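Local structure of uncharacterized protein YhfS (Escherichia coli, 4J8L) at residues 20-25 / 238-243; 54-59 / 67-72; 63-68 / 205-210; 138-143 / 155-160; 166-171 / 187-192. The protein is of unknown function but carries pyridoxal 5'-phosphate covalently attached to a lysine, and may act as a cysteine synthase. One frame throughout, in Å; residues are numbered along the deposited sequence.

Contact 1: 20-25 / 238-243; sequences ALVDSI and GLVFAP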
# COMPACT_ATOMS: atom_id res chain seq x y z
N ALA A 20 15.40 -10.45 -7.66
CA ALA A 20 16.05 -9.19 -8.01
C ALA A 20 16.40 -8.41 -6.74
O ALA A 20 17.46 -7.77 -6.68
CB ALA A 20 15.17 -8.36 -8.94
N LEU A 21 15.54 -8.50 -5.73
CA LEU A 21 15.81 -7.83 -4.46
C LEU A 21 16.99 -8.50 -3.76
O LEU A 21 17.87 -7.82 -3.24
CB LEU A 21 14.56 -7.81 -3.57
CG LEU A 21 14.77 -7.28 -2.14
CD1 LEU A 21 15.30 -5.85 -2.13
CD2 LEU A 21 13.47 -7.39 -1.31
N VAL A 22 17.01 -9.83 -3.76
CA VAL A 22 18.13 -10.53 -3.14
C VAL A 22 19.44 -10.23 -3.88
O VAL A 22 20.49 -10.11 -3.25
CB VAL A 22 17.87 -12.05 -3.02
CG1 VAL A 22 19.08 -12.77 -2.41
CG2 VAL A 22 16.65 -12.26 -2.14
N ASP A 23 19.37 -10.08 -5.20
CA ASP A 23 20.56 -9.75 -5.97
C ASP A 23 21.13 -8.41 -5.53
O ASP A 23 22.35 -8.24 -5.42
CB ASP A 23 20.25 -9.71 -7.47
CG ASP A 23 21.50 -9.60 -8.32
OD1 ASP A 23 21.79 -8.49 -8.83
OD2 ASP A 23 22.22 -10.62 -8.48
N SER A 24 20.23 -7.46 -5.29
CA SER A 24 20.65 -6.16 -4.80
C SER A 24 21.28 -6.26 -3.41
O SER A 24 22.27 -5.57 -3.13
CB SER A 24 19.48 -5.18 -4.77
OG SER A 24 19.96 -3.89 -4.42
N ILE A 25 20.71 -7.09 -2.55
CA ILE A 25 21.30 -7.32 -1.24
C ILE A 25 22.75 -7.82 -1.38
O ILE A 25 23.66 -7.29 -0.75
CB ILE A 25 20.47 -8.29 -0.40
CG1 ILE A 25 19.11 -7.66 -0.07
CG2 ILE A 25 21.20 -8.67 0.87
CD1 ILE A 25 18.18 -8.64 0.68
N GLY A 238 11.23 -8.80 5.45
CA GLY A 238 9.81 -8.81 5.14
C GLY A 238 9.59 -8.66 3.65
O GLY A 238 8.77 -9.36 3.04
N LEU A 239 10.34 -7.75 3.05
CA LEU A 239 10.20 -7.45 1.63
C LEU A 239 10.57 -8.63 0.75
O LEU A 239 9.98 -8.82 -0.31
CB LEU A 239 11.06 -6.24 1.29
CG LEU A 239 10.59 -5.25 0.24
CD1 LEU A 239 9.16 -4.77 0.47
CD2 LEU A 239 11.54 -4.08 0.30
N VAL A 240 11.58 -9.41 1.16
CA VAL A 240 11.96 -10.61 0.40
C VAL A 240 10.83 -11.65 0.37
O VAL A 240 10.63 -12.33 -0.64
CB VAL A 240 13.26 -11.25 0.96
CG1 VAL A 240 13.52 -12.60 0.35
CG2 VAL A 240 14.46 -10.31 0.71
N PHE A 241 10.10 -11.76 1.48
CA PHE A 241 8.98 -12.71 1.58
C PHE A 241 7.72 -12.18 0.86
O PHE A 241 6.84 -12.94 0.48
CB PHE A 241 8.60 -12.93 3.06
CG PHE A 241 9.46 -13.92 3.80
CD1 PHE A 241 9.70 -15.19 3.30
CD2 PHE A 241 9.97 -13.60 5.05
CE1 PHE A 241 10.47 -16.11 4.01
CE2 PHE A 241 10.74 -14.51 5.77
CZ PHE A 241 10.99 -15.76 5.24
N ALA A 242 7.63 -10.86 0.69
CA ALA A 242 6.38 -10.26 0.24
C ALA A 242 5.84 -10.69 -1.14
O ALA A 242 4.67 -11.06 -1.24
CB ALA A 242 6.43 -8.73 0.37
N PRO A 243 6.68 -10.65 -2.19
CA PRO A 243 6.06 -10.88 -3.50
C PRO A 243 5.48 -12.28 -3.68
O PRO A 243 4.33 -12.39 -4.10
CB PRO A 243 7.18 -10.56 -4.51
CG PRO A 243 8.44 -10.56 -3.73
CD PRO A 243 8.09 -10.23 -2.31
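Val240 is the bump of this contact, and the hollow that takes it is formed by Leu21, Val22 and Ile25. Its CG2 branch stands 3.7 Å from Leu21 CD2. The same Val240 CG2 lies 4.1 Å from Ile25 CD1 and equally far from Val22 CG2, giving it three methyl neighbours, from two adjacent residues and from one a turn further on. The second branch, Val240 CG1, meets Val22 CG2 at 4.0 Å, where the two valines cross at about a right angle. A reciprocal fit is made by Leu21. Its CG is anti to the backbone N (chi1 173°), and the CD2 methyl beyond it enters the groove between two successive residues of 238-243. There Leu21 CD2 is 3.7 Å from Leu239 CB, at the root of that side chain, and 3.7 Å from the backbone N of Val240. Contact is thus methyl to methyl on one side and methyl to backbone on the other, with no polar bond across it. The segment axes come within 10.1 Å and run nearly antiparallel, at 158°. Helix 50-62 packs against both leucines, Leu21 on Val58 and Leu239 on Leu59. Gln18, one turn before Leu21, also touches Val240, so the valine has neighbours at positions 18, 21, 22 and 25, a spacing consistent with a knobs-into-holes fit. It fastens the N-terminal helix 11-28 to helix 229-261, the long helix that, as in fold-type I pyridoxal-phosphate enzymes, runs from the large domain toward the small one.

Contact 2: 54-59 / 67-72; sequences RVEQVL and AAALVQ. With ACY (acetic acid), chain D.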
# COMPACT_ATOMS: atom_id res chain seq x y z
N ARG A 54 22.94 1.16 4.01
CA ARG A 54 23.06 0.08 3.03
C ARG A 54 21.69 -0.42 2.59
O ARG A 54 21.45 -0.65 1.41
CB ARG A 54 23.87 -1.09 3.59
CG ARG A 54 25.34 -0.83 3.76
CD ARG A 54 26.05 -2.11 4.20
NE ARG A 54 27.46 -1.88 4.49
CZ ARG A 54 28.45 -2.13 3.63
NH1 ARG A 54 28.17 -2.62 2.43
NH2 ARG A 54 29.71 -1.90 3.98
N VAL A 55 20.80 -0.61 3.56
CA VAL A 55 19.45 -1.09 3.25
C VAL A 55 18.74 -0.08 2.36
O VAL A 55 18.06 -0.45 1.40
CB VAL A 55 18.63 -1.38 4.53
CG1 VAL A 55 17.15 -1.59 4.19
CG2 VAL A 55 19.18 -2.60 5.26
N GLU A 56 18.90 1.20 2.66
CA GLU A 56 18.31 2.24 1.84
C GLU A 56 18.85 2.19 0.41
O GLU A 56 18.08 2.34 -0.55
CB GLU A 56 18.51 3.62 2.48
CG GLU A 56 17.64 3.78 3.72
CD GLU A 56 18.06 4.93 4.61
OE1 GLU A 56 19.18 5.45 4.46
OE2 GLU A 56 17.23 5.33 5.47
N GLN A 57 20.15 1.92 0.26
CA GLN A 57 20.74 1.75 -1.06
C GLN A 57 20.12 0.56 -1.79
O GLN A 57 19.85 0.62 -2.99
CB GLN A 57 22.27 1.59 -0.97
CG GLN A 57 22.97 2.90 -0.58
CD GLN A 57 24.43 2.69 -0.25
OE1 GLN A 57 24.94 1.58 -0.34
NE2 GLN A 57 25.11 3.77 0.13
N VAL A 58 19.90 -0.53 -1.06
CA VAL A 58 19.29 -1.71 -1.66
C VAL A 58 17.86 -1.40 -2.12
O VAL A 58 17.46 -1.77 -3.22
CB VAL A 58 19.26 -2.90 -0.67
CG1 VAL A 58 18.40 -4.02 -1.22
CG2 VAL A 58 20.67 -3.40 -0.43
N LEU A 59 17.10 -0.73 -1.26
CA LEU A 59 15.73 -0.37 -1.61
C LEU A 59 15.71 0.50 -2.87
O LEU A 59 14.90 0.27 -3.78
CB LEU A 59 15.04 0.37 -0.47
CG LEU A 59 14.78 -0.45 0.78
CD1 LEU A 59 13.98 0.36 1.79
CD2 LEU A 59 14.05 -1.72 0.42
N ALA A 67 17.57 6.96 -4.91
CA ALA A 67 17.82 6.98 -3.47
C ALA A 67 16.60 6.53 -2.67
O ALA A 67 15.50 6.41 -3.21
CB ALA A 67 18.24 8.38 -3.04
N ALA A 68 16.81 6.27 -1.39
CA ALA A 68 15.71 5.95 -0.49
C ALA A 68 16.02 6.37 0.94
O ALA A 68 17.17 6.52 1.33
CB ALA A 68 15.40 4.45 -0.54
N ALA A 69 14.96 6.58 1.72
CA ALA A 69 15.12 6.86 3.15
C ALA A 69 14.07 6.10 3.92
O ALA A 69 12.89 6.14 3.57
CB ALA A 69 15.00 8.35 3.43
N LEU A 70 14.49 5.41 4.98
CA LEU A 70 13.53 4.83 5.92
C LEU A 70 13.21 5.90 6.97
O LEU A 70 14.09 6.66 7.38
CB LEU A 70 14.13 3.57 6.58
CG LEU A 70 14.39 2.41 5.62
CD1 LEU A 70 15.06 1.22 6.33
CD2 LEU A 70 13.08 1.97 4.98
N VAL A 71 11.94 5.99 7.36
CA VAL A 71 11.49 7.02 8.29
C VAL A 71 10.54 6.43 9.34
O VAL A 71 9.94 5.37 9.15
CB VAL A 71 10.74 8.16 7.57
CG1 VAL A 71 11.63 8.83 6.51
CG2 VAL A 71 9.45 7.64 6.94
N GLN A 72 10.42 7.13 10.46
CA GLN A 72 9.45 6.78 11.49
C GLN A 72 8.04 7.13 11.02
O GLN A 72 7.85 7.95 10.11
CB GLN A 72 9.74 7.53 12.79
CG GLN A 72 11.13 7.27 13.37
CD GLN A 72 11.25 5.90 14.05
OE1 GLN A 72 10.39 5.02 13.90
NE2 GLN A 72 12.31 5.73 14.83
C ACY D . 28.99 -1.58 8.19
O ACY D . 29.22 -1.54 9.42
OXT ACY D . 27.94 -2.04 7.69
CH3 ACY D . 30.03 -1.03 7.26
O HOH W 1 16.71 7.21 7.33
O HOH W 2 18.90 8.03 2.87
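Glu56 OE2 is gripped twice: by the backbone N of Leu70 at 2.8 Å, with a nearly straight N-H···O angle of 171°, and by water 1 at 2.7 Å. The amide arrives on the anti side of the carboxylate, 31° out of its plane. Water 1 also donates to Leu70 O at 2.7 Å, so one strand residue is held at both its N-H and its carbonyl. Water 2 makes a similar bridge two residues earlier, donating to Glu56 OE1 at 3.0 Å and to Ala68 O at 2.8 Å; Gln48 NE2 is a further donor to Glu56 OE1. The Glu56 chain, extended beyond CG, carries the carboxylate alongside the strand, where it takes an N-H that points away from strand 203-208. Its two buried oxygens are therefore well supplied with donors.

Next to this polar row lies an apolar patch. Leu70 spreads its methyls over two helix residues, CD2 touching Leu59 CD1 at 3.7 Å and CD1 touching Val55 CG1 at 4.1 Å, each pair crossing at about a right angle. Ala68 CB packs against Leu59 CB.

The helix segment crosses the strand at 129°. Helix 229-261 closes the Val55 and Leu70 side through Ala232, helix 11-28 covers Val58, and helix 210-219 meets Ala69 on the opposite face of strand 67-72, whose inner edge is bonded to strand 203-208.

Contact 3: 63-68 / 205-210; sequences FHAQAA and AVVGDA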
# COMPACT_ATOMS: atom_id res chain seq x y z
N PHE A 63 14.01 -0.80 -6.46
CA PHE A 63 12.87 -0.09 -7.04
C PHE A 63 13.27 0.95 -8.09
O PHE A 63 12.53 1.90 -8.35
CB PHE A 63 11.99 0.52 -5.94
CG PHE A 63 11.32 -0.51 -5.07
CD1 PHE A 63 10.29 -1.30 -5.57
CD2 PHE A 63 11.69 -0.68 -3.74
CE1 PHE A 63 9.66 -2.24 -4.78
CE2 PHE A 63 11.06 -1.62 -2.94
CZ PHE A 63 10.05 -2.41 -3.47
N HIS A 64 14.45 0.76 -8.68
CA HIS A 64 14.88 1.52 -9.85
C HIS A 64 14.85 3.02 -9.61
O HIS A 64 14.40 3.80 -10.45
CB HIS A 64 14.05 1.12 -11.07
CG HIS A 64 14.05 -0.36 -11.32
ND1 HIS A 64 13.05 -1.19 -10.87
CD2 HIS A 64 14.96 -1.16 -11.93
CE1 HIS A 64 13.33 -2.44 -11.21
NE2 HIS A 64 14.48 -2.44 -11.86
N ALA A 65 15.33 3.41 -8.44
CA ALA A 65 15.32 4.80 -8.01
C ALA A 65 16.73 5.25 -7.66
O ALA A 65 17.63 4.43 -7.47
CB ALA A 65 14.40 4.97 -6.81
N GLN A 66 16.92 6.56 -7.58
CA GLN A 66 18.21 7.12 -7.24
C GLN A 66 18.57 6.90 -5.78
O GLN A 66 19.75 6.68 -5.44
CB GLN A 66 18.21 8.60 -7.54
CG GLN A 66 18.15 8.90 -9.03
CD GLN A 66 18.19 10.37 -9.33
OE1 GLN A 66 17.89 11.20 -8.47
NE2 GLN A 66 18.57 10.72 -10.55
N ALA A 67 17.57 6.96 -4.91
CA ALA A 67 17.82 6.98 -3.47
C ALA A 67 16.60 6.53 -2.67
O ALA A 67 15.50 6.41 -3.21
CB ALA A 67 18.24 8.38 -3.04
N ALA A 68 16.81 6.27 -1.39
CA ALA A 68 15.71 5.95 -0.49
C ALA A 68 16.02 6.37 0.94
O ALA A 68 17.17 6.52 1.33
CB ALA A 68 15.40 4.45 -0.54
N ALA A 205 8.95 3.87 4.17
CA ALA A 205 10.00 4.11 3.19
C ALA A 205 9.60 5.19 2.21
O ALA A 205 8.46 5.23 1.75
CB ALA A 205 10.31 2.81 2.43
N VAL A 206 10.54 6.08 1.89
CA VAL A 206 10.37 6.99 0.76
C VAL A 206 11.44 6.61 -0.25
O VAL A 206 12.61 6.51 0.10
CB VAL A 206 10.55 8.45 1.17
CG1 VAL A 206 10.26 9.38 -0.01
CG2 VAL A 206 9.61 8.80 2.33
N VAL A 207 11.05 6.39 -1.50
CA VAL A 207 11.98 5.88 -2.50
C VAL A 207 11.84 6.71 -3.77
O VAL A 207 10.74 6.86 -4.29
CB VAL A 207 11.69 4.39 -2.83
CG1 VAL A 207 12.73 3.85 -3.81
CG2 VAL A 207 11.64 3.52 -1.55
N GLY A 208 12.94 7.26 -4.26
CA GLY A 208 12.87 8.03 -5.49
C GLY A 208 14.06 8.92 -5.76
O GLY A 208 15.20 8.54 -5.51
N ASP A 209 13.79 10.12 -6.26
CA ASP A 209 14.84 11.04 -6.69
C ASP A 209 15.72 11.52 -5.54
O ASP A 209 15.22 11.85 -4.46
CB ASP A 209 14.22 12.24 -7.41
CG ASP A 209 13.55 11.86 -8.72
OD1 ASP A 209 13.70 10.70 -9.18
OD2 ASP A 209 12.88 12.73 -9.31
N ALA A 210 17.02 11.59 -5.79
CA ALA A 210 18.00 11.98 -4.78
C ALA A 210 17.76 13.37 -4.19
O ALA A 210 17.95 13.58 -2.99
CB ALA A 210 19.42 11.88 -5.35
O HOH W 3 14.65 8.09 -8.82
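Ala67 and Gly208 exchange two backbone hydrogen bonds and so form the antiparallel hydrogen-bonded pair of this contact. Gly208 N reaches Ala67 O at 2.9 Å and 162°. The return bond, from Ala67 N to Gly208 O, is also 2.9 Å but more bent, at 134°. Gln66 and Ala67 both face Gly208, which makes a classic beta bulge where strand 67-72 begins. One pair further on, Ala68 and Val207 are non-hydrogen-bonded partners.

Among side-chain bonds, Gln66 OE1 accepts from Ala210 N at 2.8 Å, nearly straight at 171° and in the plane of the side-chain carbonyl. The extended Gln66 chain brings OE1 to the first turn of helix 210-219. Asp209 precedes that helix at the N-cap position, but its side chain makes no capping bond: OD2 is bonded to Asn188 ND2, while OD1 accepts from water 3 at 2.8 Å. Water 3 in turn accepts from Gln66 N at 3.0 Å, adding a water bridge between the segments.

Apolar contact gathers round Val207 CG1, which lies 3.6 Å from Ala65 CB and 4.0 Å from Phe63 CB. Ala65 CB also rests 3.7 Å from Gly208 CA. Phe63, the first residue to leave helical angles, comes just before His64, the C-prime residue of the Schellman motif that ends helix 50-62.

The chemistry implies that a glutamine of the bulge, from a remote part of the chain, serves a helix-start N-H, and that the positive end of the helix would probably polarise its carbonyl.

Contact 4: 138-143 / 155-160; sequences ALVQHT and DVLATL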
# COMPACT_ATOMS: atom_id res chain seq x y z
N ALA A 138 1.74 17.15 -6.82
CA ALA A 138 0.58 16.26 -6.92
C ALA A 138 0.79 15.02 -6.08
O ALA A 138 1.90 14.52 -5.94
CB ALA A 138 0.32 15.87 -8.37
N LEU A 139 -0.30 14.52 -5.50
CA LEU A 139 -0.28 13.24 -4.81
C LEU A 139 -1.18 12.28 -5.56
O LEU A 139 -2.32 12.61 -5.89
CB LEU A 139 -0.76 13.40 -3.36
CG LEU A 139 -0.75 12.11 -2.51
CD1 LEU A 139 -0.25 12.38 -1.10
CD2 LEU A 139 -2.14 11.50 -2.46
N VAL A 140 -0.68 11.08 -5.83
CA VAL A 140 -1.47 10.09 -6.54
C VAL A 140 -1.53 8.82 -5.71
O VAL A 140 -0.49 8.27 -5.34
CB VAL A 140 -0.89 9.78 -7.93
CG1 VAL A 140 -1.85 8.89 -8.72
CG2 VAL A 140 -0.58 11.07 -8.71
N GLN A 141 -2.74 8.34 -5.41
CA GLN A 141 -2.85 7.08 -4.69
C GLN A 141 -2.81 5.92 -5.67
O GLN A 141 -3.48 5.94 -6.70
CB GLN A 141 -4.13 7.03 -3.84
CG GLN A 141 -4.21 5.76 -2.98
CD GLN A 141 -5.29 5.82 -1.93
OE1 GLN A 141 -5.62 6.89 -1.40
NE2 GLN A 141 -5.86 4.66 -1.61
N HIS A 142 -2.01 4.90 -5.34
CA HIS A 142 -1.87 3.74 -6.20
C HIS A 142 -3.11 2.83 -6.13
O HIS A 142 -3.72 2.51 -7.15
CB HIS A 142 -0.59 2.97 -5.84
CG HIS A 142 -0.12 2.03 -6.90
ND1 HIS A 142 1.20 1.69 -7.07
CD2 HIS A 142 -0.81 1.34 -7.84
CE1 HIS A 142 1.31 0.84 -8.08
NE2 HIS A 142 0.11 0.61 -8.57
N THR A 143 -3.48 2.42 -4.92
CA THR A 143 -4.69 1.61 -4.76
C THR A 143 -5.93 2.44 -5.06
O THR A 143 -5.88 3.67 -5.08
CB THR A 143 -4.82 1.01 -3.35
OG1 THR A 143 -4.73 2.06 -2.37
CG2 THR A 143 -3.72 -0.02 -3.12
N ASP A 155 0.15 6.53 -16.57
CA ASP A 155 -0.38 7.55 -17.47
C ASP A 155 -0.69 8.85 -16.74
O ASP A 155 -0.48 9.94 -17.28
CB ASP A 155 -1.61 7.03 -18.21
CG ASP A 155 -1.29 5.87 -19.13
OD1 ASP A 155 -0.09 5.67 -19.44
OD2 ASP A 155 -2.22 5.16 -19.54
N VAL A 156 -1.19 8.74 -15.52
CA VAL A 156 -1.43 9.93 -14.71
C VAL A 156 -0.09 10.60 -14.39
O VAL A 156 0.04 11.82 -14.50
CB VAL A 156 -2.16 9.57 -13.40
CG1 VAL A 156 -2.19 10.76 -12.46
CG2 VAL A 156 -3.58 9.10 -13.71
N LEU A 157 0.90 9.79 -14.02
CA LEU A 157 2.23 10.29 -13.73
C LEU A 157 2.89 10.94 -14.94
O LEU A 157 3.53 11.99 -14.81
CB LEU A 157 3.12 9.18 -13.16
CG LEU A 157 2.66 8.65 -11.80
CD1 LEU A 157 3.47 7.42 -11.40
CD2 LEU A 157 2.77 9.73 -10.73
N ALA A 158 2.74 10.33 -16.11
CA ALA A 158 3.30 10.88 -17.34
C ALA A 158 2.72 12.26 -17.64
O ALA A 158 3.44 13.17 -18.04
CB ALA A 158 3.06 9.93 -18.51
N THR A 159 1.42 12.40 -17.44
CA THR A 159 0.75 13.68 -17.66
C THR A 159 1.33 14.74 -16.75
O THR A 159 1.61 15.87 -17.18
CB THR A 159 -0.77 13.58 -17.45
OG1 THR A 159 -1.31 12.59 -18.33
CG2 THR A 159 -1.44 14.92 -17.73
N LEU A 160 1.51 14.38 -15.48
CA LEU A 160 2.03 15.30 -14.48
C LEU A 160 3.46 15.70 -14.79
O LEU A 160 3.82 16.88 -14.68
CB LEU A 160 1.94 14.67 -13.09
CG LEU A 160 0.52 14.51 -12.55
CD1 LEU A 160 0.51 13.61 -11.32
CD2 LEU A 160 -0.07 15.88 -12.22
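Val140 and Leu160 meet without any flat group between them; no ring, amide or carboxylate takes part across this contact. One planar group nearby is the Gln141 amide, on the strand's other side, and it is used at an edge: NE2 donates to Thr143 OG1 at 2.9 Å, with the hydroxyl oxygen only 12° out of the amide plane and the bond fairly straight at 162°.

Across the contact everything is methyl against methyl. Val140 CG2, anti to its own carbonyl carbon, is the most shared atom. It approaches Leu160 CD1 tip to tip at 3.8 Å, and at 4.1 Å it also touches both Val156 CG1 and Leu157 CD2. Ala138, two residues earlier on the same face, rests its CB against both Leu160 methyls, 3.7 Å from CD1 and 3.9 Å from CD2. Strand and helix segments run almost exactly antiparallel, at 172°, as the first two elements of a beta-alpha-beta crossover that strand 167-170 completes. The helix spans both strands: Leu157 and Leu160 also rest on Ala167 of that next strand.

Val156 also touches Leu126 of helix 123-133, and Leu153, one turn earlier in the same helix as Val156, extends the cover over Val140. On the helix's far side Thr159 OG1 bonds back to Asp155 O at 3.0 Å. The backbone N of Thr159 reaches that carbonyl oxygen from the opposite face of its plane.

Contact 5: 166-171 / 187-192; sequences PALTDD and ANVSTF
Asp171 and Ser190 mark the tight end of this parallel strand pair. Ser190 OG donates to Asp171 OD2 at 2.7 Å from above the carboxylate plane. Thr169 OG1 donates to the same oxygen, also at 2.7 Å, on the syn side and from the opposite face. Thr169 OG1 is placed for this by the crowded position between its backbone N and carbonyl carbon (chi1 53°). Asp171 OD1 is occupied as well, by His142 ND1 and Gly182 N, so each oxygen of the buried carboxylate has two donors, which would hold it against rotation. Beside it Thr169 O accepts from Thr191 OG1 at 2.9 Å, reinforcing a weak bond from Thr191 N. Bonds from Asp171 N to Thr191 O and from Thr169 N to Val189 O continue the parallel pairing. On the face of Leu168 and Val189, Leu168 CD1 rests 3.9 Å from both Val189 CG2 and Thr191 CG2.

Toward Pro166 the fit is looser and partly exposed. Asn188 OD1 accepts from Ala167 N at 2.9 Å, standing in for a backbone carbonyl. Asn188 N returns a bond to Ala167 O at 2.9 Å but a bent 136°, and the bond from Val189 N to that oxygen is weak.

Strand 137-141 flanks 167-170, and strand 203-208 flanks 189-193. Helix 153-162 covers Ala167 and Thr169, whereas helix 74-86 covers Leu168 and Thr191. On the face of Leu168 and Thr191, Asp170, bonded to Asn172, lies near the pyridoxal-bearing residue 196, as expected for this family.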
# COMPACT_ATOMS: atom_id res chain seq x y z
N PRO A 166 5.77 18.10 -9.82
CA PRO A 166 6.37 17.01 -9.03
C PRO A 166 5.28 16.12 -8.45
O PRO A 166 4.26 16.63 -7.99
CB PRO A 166 7.09 17.75 -7.91
CG PRO A 166 7.34 19.12 -8.45
CD PRO A 166 6.15 19.43 -9.31
N ALA A 167 5.49 14.81 -8.49
CA ALA A 167 4.45 13.88 -8.07
C ALA A 167 4.94 12.88 -7.04
O ALA A 167 6.01 12.28 -7.18
CB ALA A 167 3.87 13.15 -9.27
N LEU A 168 4.13 12.70 -6.00
CA LEU A 168 4.38 11.67 -4.99
C LEU A 168 3.31 10.60 -5.11
O LEU A 168 2.13 10.92 -5.28
CB LEU A 168 4.31 12.29 -3.60
CG LEU A 168 4.44 11.39 -2.38
CD1 LEU A 168 5.12 12.17 -1.27
CD2 LEU A 168 3.08 10.87 -1.89
N THR A 169 3.70 9.34 -5.02
CA THR A 169 2.71 8.28 -4.98
C THR A 169 2.61 7.64 -3.60
O THR A 169 3.61 7.43 -2.91
CB THR A 169 2.96 7.18 -6.03
OG1 THR A 169 4.30 6.70 -5.91
CG2 THR A 169 2.74 7.74 -7.44
N ASP A 170 1.37 7.34 -3.23
CA ASP A 170 1.04 6.57 -2.04
C ASP A 170 0.85 5.14 -2.54
O ASP A 170 -0.17 4.81 -3.13
CB ASP A 170 -0.27 7.13 -1.47
CG ASP A 170 -0.84 6.32 -0.31
OD1 ASP A 170 -0.36 5.20 -0.03
OD2 ASP A 170 -1.80 6.80 0.32
N ASP A 171 1.85 4.30 -2.30
CA ASP A 171 1.88 2.96 -2.89
C ASP A 171 1.47 1.86 -1.91
O ASP A 171 1.65 0.68 -2.20
CB ASP A 171 3.29 2.65 -3.43
CG ASP A 171 3.67 3.52 -4.61
OD1 ASP A 171 3.18 3.25 -5.72
OD2 ASP A 171 4.45 4.49 -4.43
N ALA A 187 6.87 8.71 -11.02
CA ALA A 187 6.79 9.56 -9.82
C ALA A 187 8.16 10.02 -9.36
O ALA A 187 9.17 9.31 -9.54
CB ALA A 187 6.07 8.81 -8.68
N ASN A 188 8.21 11.19 -8.74
CA ASN A 188 9.45 11.66 -8.15
C ASN A 188 9.81 10.89 -6.89
O ASN A 188 10.97 10.63 -6.65
CB ASN A 188 9.40 13.16 -7.90
CG ASN A 188 9.20 13.93 -9.17
OD1 ASN A 188 8.08 14.24 -9.55
ND2 ASN A 188 10.30 14.17 -9.89
N VAL A 189 8.81 10.52 -6.10
CA VAL A 189 9.02 9.59 -4.99
C VAL A 189 7.81 8.70 -4.78
O VAL A 189 6.66 9.15 -4.95
CB VAL A 189 9.32 10.30 -3.63
CG1 VAL A 189 10.76 10.83 -3.59
CG2 VAL A 189 8.31 11.40 -3.34
N SER A 190 8.09 7.45 -4.43
CA SER A 190 7.11 6.51 -3.90
C SER A 190 7.14 6.54 -2.39
O SER A 190 8.16 6.86 -1.79
CB SER A 190 7.45 5.08 -4.35
OG SER A 190 6.90 4.76 -5.61
N THR A 191 6.02 6.19 -1.76
CA THR A 191 6.00 6.06 -0.31
C THR A 191 5.24 4.80 0.08
O THR A 191 4.27 4.42 -0.58
CB THR A 191 5.32 7.25 0.38
OG1 THR A 191 3.94 7.31 -0.01
CG2 THR A 191 6.00 8.56 0.06
N PHE A 192 5.67 4.15 1.16
CA PHE A 192 4.93 3.00 1.68
C PHE A 192 5.30 2.63 3.09
O PHE A 192 6.44 2.83 3.52
CB PHE A 192 5.07 1.77 0.76
CG PHE A 192 6.49 1.41 0.42
CD1 PHE A 192 7.10 1.95 -0.71
CD2 PHE A 192 7.19 0.47 1.18
CE1 PHE A 192 8.40 1.60 -1.05
CE2 PHE A 192 8.50 0.12 0.84
CZ PHE A 192 9.10 0.68 -0.28

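Overall arrangement
Contacts 2 to 5 all reach the seven-stranded mixed sheet of the large domain. Across it, contact 3 joins strands 67-72 and 203-208, contact 5 joins 189-193 to 167-170, and contact 4 lies on the next strand, 137-141. Neighbouring centres are about 8 to 9 Å apart, and contacts 2 and 3 share Ala67 and Ala68. Along the chain, contacts 2, 4 and 5 close in turn, while contact 3 spans 4 and 5, and contact 1 encloses all the others. Contact 1 is off the sheet, some 26 Å centre to centre from contact 4, but packs on contact 2 through helix 50-62. Contact 5 comes near the cofactor-bearing residue through Asp170, while helix 229-261 lies against the 67-72 side.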